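PDB 6XSO: cellulase, which probably hydrolyses internal beta-1,4-glycosidic bonds of cellulose and related plant polysaccharides such as xylan, as a broad-specificity endoglucanase of glycoside hydrolase family 5. Local coordinates for residues A[272-286]-A[324-338]. Residues are numbered along the deposited sequence; the frame is centred on the assembly and turned at random. Where two conformers were deposited one is given.
Sequences PTIAGKTISAIRTDT and RKSLMFQFVDDFVAQ. With LMR ((2S)-2-hydroxybutanedioic acid), chain C.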
# COMPACT_ATOMS: atom_id res chain seq x y z
N PRO A 272 -14.64 3.01 3.92
CA PRO A 272 -15.80 3.82 4.28
C PRO A 272 -16.89 3.00 4.96
O PRO A 272 -17.07 1.82 4.68
CB PRO A 272 -16.31 4.34 2.93
CG PRO A 272 -15.19 4.16 1.98
CD PRO A 272 -14.36 3.01 2.48
N THR A 273 -17.68 3.68 5.79
CA THR A 273 -18.84 3.06 6.40
C THR A 273 -20.02 3.13 5.44
O THR A 273 -20.37 4.21 4.95
CB THR A 273 -19.17 3.77 7.70
OG1 THR A 273 -18.07 3.70 8.62
CG2 THR A 273 -20.37 3.12 8.36
N ILE A 274 -20.62 1.98 5.15
CA ILE A 274 -21.84 1.94 4.36
C ILE A 274 -23.05 1.47 5.16
O ILE A 274 -24.18 1.80 4.80
CB ILE A 274 -21.69 1.10 3.07
CG1 ILE A 274 -21.48 -0.38 3.37
CG2 ILE A 274 -20.55 1.66 2.22
CD1 ILE A 274 -21.59 -1.29 2.11
N ALA A 275 -22.84 0.75 6.26
CA ALA A 275 -23.97 0.30 7.06
C ALA A 275 -24.73 1.48 7.65
O ALA A 275 -24.13 2.42 8.18
CB ALA A 275 -23.46 -0.63 8.16
N GLY A 276 -26.05 1.43 7.54
CA GLY A 276 -26.90 2.48 8.04
C GLY A 276 -27.07 3.65 7.11
O GLY A 276 -27.73 4.63 7.49
N LYS A 277 -26.50 3.59 5.91
CA LYS A 277 -26.57 4.67 4.95
C LYS A 277 -27.32 4.25 3.70
O LYS A 277 -27.36 3.07 3.33
CB LYS A 277 -25.17 5.12 4.55
CG LYS A 277 -24.36 5.70 5.69
CD LYS A 277 -23.00 6.15 5.22
CE LYS A 277 -22.17 6.66 6.40
NZ LYS A 277 -20.80 7.05 5.97
N THR A 278 -27.91 5.24 3.05
CA THR A 278 -28.51 5.02 1.75
C THR A 278 -27.41 5.09 0.69
O THR A 278 -26.34 5.66 0.91
CB THR A 278 -29.53 6.09 1.42
OG1 THR A 278 -28.83 7.34 1.26
CG2 THR A 278 -30.58 6.20 2.53
N ILE A 279 -27.70 4.52 -0.48
CA ILE A 279 -26.69 4.56 -1.54
C ILE A 279 -26.41 5.99 -1.98
O ILE A 279 -25.28 6.33 -2.33
CB ILE A 279 -27.05 3.62 -2.71
CG1 ILE A 279 -25.89 3.57 -3.71
CG2 ILE A 279 -28.35 4.05 -3.40
CD1 ILE A 279 -24.54 3.12 -3.17
N SER A 280 -27.42 6.86 -1.94
CA SER A 280 -27.17 8.26 -2.26
C SER A 280 -26.16 8.88 -1.30
O SER A 280 -25.23 9.58 -1.71
CB SER A 280 -28.48 9.05 -2.24
OG SER A 280 -28.21 10.43 -2.37
N ALA A 281 -26.32 8.63 -0.00
CA ALA A 281 -25.38 9.18 0.97
C ALA A 281 -23.98 8.60 0.77
O ALA A 281 -22.98 9.32 0.94
CB ALA A 281 -25.90 8.91 2.39
N ILE A 282 -23.90 7.31 0.44
CA ILE A 282 -22.61 6.65 0.20
C ILE A 282 -21.89 7.29 -0.97
O ILE A 282 -20.68 7.56 -0.90
CB ILE A 282 -22.81 5.13 -0.01
CG1 ILE A 282 -23.25 4.47 1.29
CG2 ILE A 282 -21.53 4.47 -0.54
CD1 ILE A 282 -23.96 3.13 1.12
N ARG A 283 -22.61 7.52 -2.08
CA ARG A 283 -22.00 8.17 -3.24
C ARG A 283 -21.47 9.55 -2.88
O ARG A 283 -20.38 9.94 -3.32
CB ARG A 283 -23.01 8.26 -4.39
CG ARG A 283 -23.32 6.90 -4.97
CD ARG A 283 -24.22 7.03 -6.19
NE ARG A 283 -24.63 5.72 -6.68
CZ ARG A 283 -25.90 5.32 -6.81
NH1 ARG A 283 -26.92 6.12 -6.51
NH2 ARG A 283 -26.12 4.10 -7.28
N THR A 284 -22.23 10.30 -2.08
CA THR A 284 -21.76 11.61 -1.63
C THR A 284 -20.51 11.50 -0.76
O THR A 284 -19.58 12.31 -0.89
CB THR A 284 -22.89 12.30 -0.88
OG1 THR A 284 -24.00 12.48 -1.77
CG2 THR A 284 -22.43 13.65 -0.36
N ASP A 285 -20.46 10.51 0.14
CA ASP A 285 -19.27 10.30 0.95
C ASP A 285 -18.07 9.98 0.07
O ASP A 285 -16.96 10.45 0.31
CB ASP A 285 -19.48 9.13 1.90
CG ASP A 285 -20.37 9.45 3.07
OD1 ASP A 285 -20.59 10.65 3.39
OD2 ASP A 285 -20.86 8.47 3.68
N THR A 286 -18.27 9.14 -0.95
CA THR A 286 -17.17 8.82 -1.84
C THR A 286 -16.73 10.04 -2.62
O THR A 286 -15.52 10.27 -2.81
CB THR A 286 -17.60 7.67 -2.76
OG1 THR A 286 -17.76 6.48 -1.97
CG2 THR A 286 -16.56 7.43 -3.85
N ARG A 324 -25.13 -6.98 3.81
CA ARG A 324 -25.74 -6.00 2.91
C ARG A 324 -24.99 -6.05 1.58
O ARG A 324 -24.38 -5.08 1.13
CB ARG A 324 -25.75 -4.62 3.54
CG ARG A 324 -24.43 -4.12 4.13
CD ARG A 324 -24.57 -2.86 5.02
NE ARG A 324 -25.51 -3.10 6.10
CZ ARG A 324 -25.23 -3.73 7.24
NH1 ARG A 324 -23.99 -4.18 7.47
NH2 ARG A 324 -26.19 -3.94 8.14
N LYS A 325 -25.01 -7.23 0.95
CA LYS A 325 -24.16 -7.49 -0.20
C LYS A 325 -24.49 -6.58 -1.37
O LYS A 325 -23.59 -6.01 -2.00
CB LYS A 325 -24.26 -8.96 -0.61
CG LYS A 325 -23.37 -9.32 -1.81
CD LYS A 325 -23.56 -10.77 -2.22
CE LYS A 325 -22.92 -11.74 -1.23
NZ LYS A 325 -22.75 -13.11 -1.86
N SER A 326 -25.78 -6.41 -1.67
CA SER A 326 -26.14 -5.55 -2.79
C SER A 326 -25.71 -4.11 -2.56
O SER A 326 -25.18 -3.47 -3.47
CB SER A 326 -27.63 -5.61 -3.06
OG SER A 326 -27.95 -4.69 -4.09
N LEU A 327 -25.93 -3.58 -1.35
CA LEU A 327 -25.46 -2.23 -1.06
C LEU A 327 -23.95 -2.14 -1.20
O LEU A 327 -23.41 -1.16 -1.73
CB LEU A 327 -25.88 -1.80 0.34
CG LEU A 327 -25.66 -0.33 0.66
CD1 LEU A 327 -26.63 0.58 -0.10
CD2 LEU A 327 -25.80 -0.10 2.16
N MET A 328 -23.23 -3.18 -0.76
CA MET A 328 -21.79 -3.20 -0.91
C MET A 328 -21.40 -3.16 -2.39
O MET A 328 -20.46 -2.45 -2.78
CB MET A 328 -21.19 -4.43 -0.24
CG MET A 328 -19.69 -4.45 -0.36
SD MET A 328 -19.01 -5.87 0.48
CE MET A 328 -17.26 -5.54 0.27
N PHE A 329 -22.09 -3.95 -3.22
CA PHE A 329 -21.80 -3.96 -4.65
C PHE A 329 -22.12 -2.62 -5.31
O PHE A 329 -21.41 -2.20 -6.23
CB PHE A 329 -22.56 -5.11 -5.32
CG PHE A 329 -22.01 -6.50 -5.03
CD1 PHE A 329 -20.92 -6.72 -4.19
CD2 PHE A 329 -22.58 -7.60 -5.62
CE1 PHE A 329 -20.44 -8.02 -3.96
CE2 PHE A 329 -22.10 -8.88 -5.40
CZ PHE A 329 -21.06 -9.09 -4.58
N GLN A 330 -23.19 -1.94 -4.87
CA GLN A 330 -23.47 -0.61 -5.40
C GLN A 330 -22.39 0.37 -4.98
O GLN A 330 -22.02 1.27 -5.75
CB GLN A 330 -24.84 -0.14 -4.92
CG GLN A 330 -25.97 -1.06 -5.32
CD GLN A 330 -27.25 -0.77 -4.56
OE1 GLN A 330 -27.70 0.38 -4.50
NE2 GLN A 330 -27.83 -1.80 -3.97
N PHE A 331 -21.86 0.21 -3.76
CA PHE A 331 -20.74 1.02 -3.30
C PHE A 331 -19.51 0.77 -4.17
O PHE A 331 -18.84 1.71 -4.61
CB PHE A 331 -20.47 0.71 -1.81
CG PHE A 331 -19.07 1.06 -1.37
CD1 PHE A 331 -18.70 2.38 -1.21
CD2 PHE A 331 -18.14 0.07 -1.11
CE1 PHE A 331 -17.42 2.72 -0.81
CE2 PHE A 331 -16.85 0.40 -0.73
CZ PHE A 331 -16.50 1.72 -0.56
N VAL A 332 -19.20 -0.52 -4.42
CA VAL A 332 -18.07 -0.90 -5.27
C VAL A 332 -18.18 -0.22 -6.63
O VAL A 332 -17.21 0.37 -7.13
CB VAL A 332 -18.02 -2.44 -5.41
CG1 VAL A 332 -17.18 -2.86 -6.62
CG2 VAL A 332 -17.54 -3.08 -4.11
N ASP A 333 -19.33 -0.37 -7.28
CA ASP A 333 -19.50 0.19 -8.61
C ASP A 333 -19.11 1.66 -8.63
O ASP A 333 -18.38 2.13 -9.51
CB ASP A 333 -20.96 0.10 -9.04
CG ASP A 333 -21.41 -1.31 -9.39
OD1 ASP A 333 -20.59 -2.23 -9.44
OD2 ASP A 333 -22.63 -1.49 -9.61
N ASP A 334 -19.63 2.43 -7.66
CA ASP A 334 -19.44 3.88 -7.66
C ASP A 334 -18.03 4.26 -7.22
O ASP A 334 -17.45 5.23 -7.74
CB ASP A 334 -20.49 4.53 -6.77
CG ASP A 334 -20.30 6.03 -6.65
OD1 ASP A 334 -20.67 6.75 -7.62
OD2 ASP A 334 -19.78 6.46 -5.59
N PHE A 335 -17.47 3.54 -6.24
CA PHE A 335 -16.13 3.85 -5.73
C PHE A 335 -15.10 3.67 -6.83
O PHE A 335 -14.28 4.56 -7.09
CB PHE A 335 -15.84 2.91 -4.56
CG PHE A 335 -14.58 3.25 -3.79
CD1 PHE A 335 -14.62 4.14 -2.75
CD2 PHE A 335 -13.38 2.63 -4.09
CE1 PHE A 335 -13.48 4.43 -2.03
CE2 PHE A 335 -12.23 2.91 -3.37
CZ PHE A 335 -12.28 3.82 -2.36
N VAL A 336 -15.16 2.54 -7.54
CA VAL A 336 -14.23 2.29 -8.63
C VAL A 336 -14.41 3.33 -9.73
O VAL A 336 -13.43 3.84 -10.28
CB VAL A 336 -14.39 0.85 -9.16
CG1 VAL A 336 -13.62 0.64 -10.46
CG2 VAL A 336 -13.89 -0.13 -8.08
N ALA A 337 -15.67 3.65 -10.06
CA ALA A 337 -15.94 4.61 -11.13
C ALA A 337 -15.44 6.00 -10.76
O ALA A 337 -14.84 6.70 -11.59
CB ALA A 337 -17.43 4.67 -11.42
N GLN A 338 -15.72 6.46 -9.53
CA GLN A 338 -15.29 7.80 -9.17
C GLN A 338 -13.76 7.89 -9.16
O GLN A 338 -13.18 8.88 -9.60
CB GLN A 338 -15.89 8.23 -7.82
CG GLN A 338 -17.39 8.47 -7.83
CD GLN A 338 -17.82 9.41 -6.70
OE1 GLN A 338 -17.24 10.47 -6.51
NE2 GLN A 338 -18.83 9.00 -5.95
C1 LMR C . -28.96 -1.92 4.01
O1A LMR C . -28.61 -2.78 4.88
O1B LMR C . -29.04 -0.70 4.29
C2 LMR C . -29.28 -2.36 2.58
O2 LMR C . -29.32 -3.76 2.64
C3 LMR C . -30.59 -1.79 2.06
C4 LMR C . -30.92 -2.46 0.73
O4A LMR C . -32.10 -2.42 0.29
O4B LMR C . -30.04 -3.06 0.05
O HOH W 1 -23.66 2.47 -7.54
O HOH W 2 -19.25 4.73 -3.53
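Phe331 lies wedged among Ile274, Ile282, Pro272 and Thr286, and shows how neighbouring outer helices of a (beta/alpha)8 TIM barrel settle together. Segments 279-286 and 325-338 of the helices following strands 264-270 and 304-309 run nearly parallel, crossing at -27° with axes 9.9 Å apart. With CG anti to the backbone N (chi1 158°), the Phe331 ring reaches toward the loop at 272-274: Ile274 CG2 makes a CH-pi contact over one face, 4.2 Å from the centroid, while Phe335 CB lies over the rim of the opposite face. Ile282 CG2 meets the ring edge at CD1 (3.6 Å). Near the N-terminus of helix 325-341, Leu327 CD2 packs against Ile274 O and Lys277 O, and Arg324, salt-bridged to Asp320, lays its guanidinium face against Ala275 CB.

At the other end Thr286 is a knob in the hole formed by Phe331, Asp334, Phe335 and Gln338. The Gln338 amide holds Arg283 O almost in its own plane (NE2 to O, 3.2 Å) and donates to Asp334 OD2; an alanine here would probably leave both oxygens without their shared donor and open a gap beside Thr286 CG2. Arg283 CG packs on Asp334 CG (3.6 Å), but Arg283 NE stays 4.2 Å from Asp334 OD1, beyond a salt bridge, guanidinium and carboxylate planes 70° apart. A water accepts from Thr286 OG1 (2.8 Å) and donates to Phe331 O and Asp334 OD2.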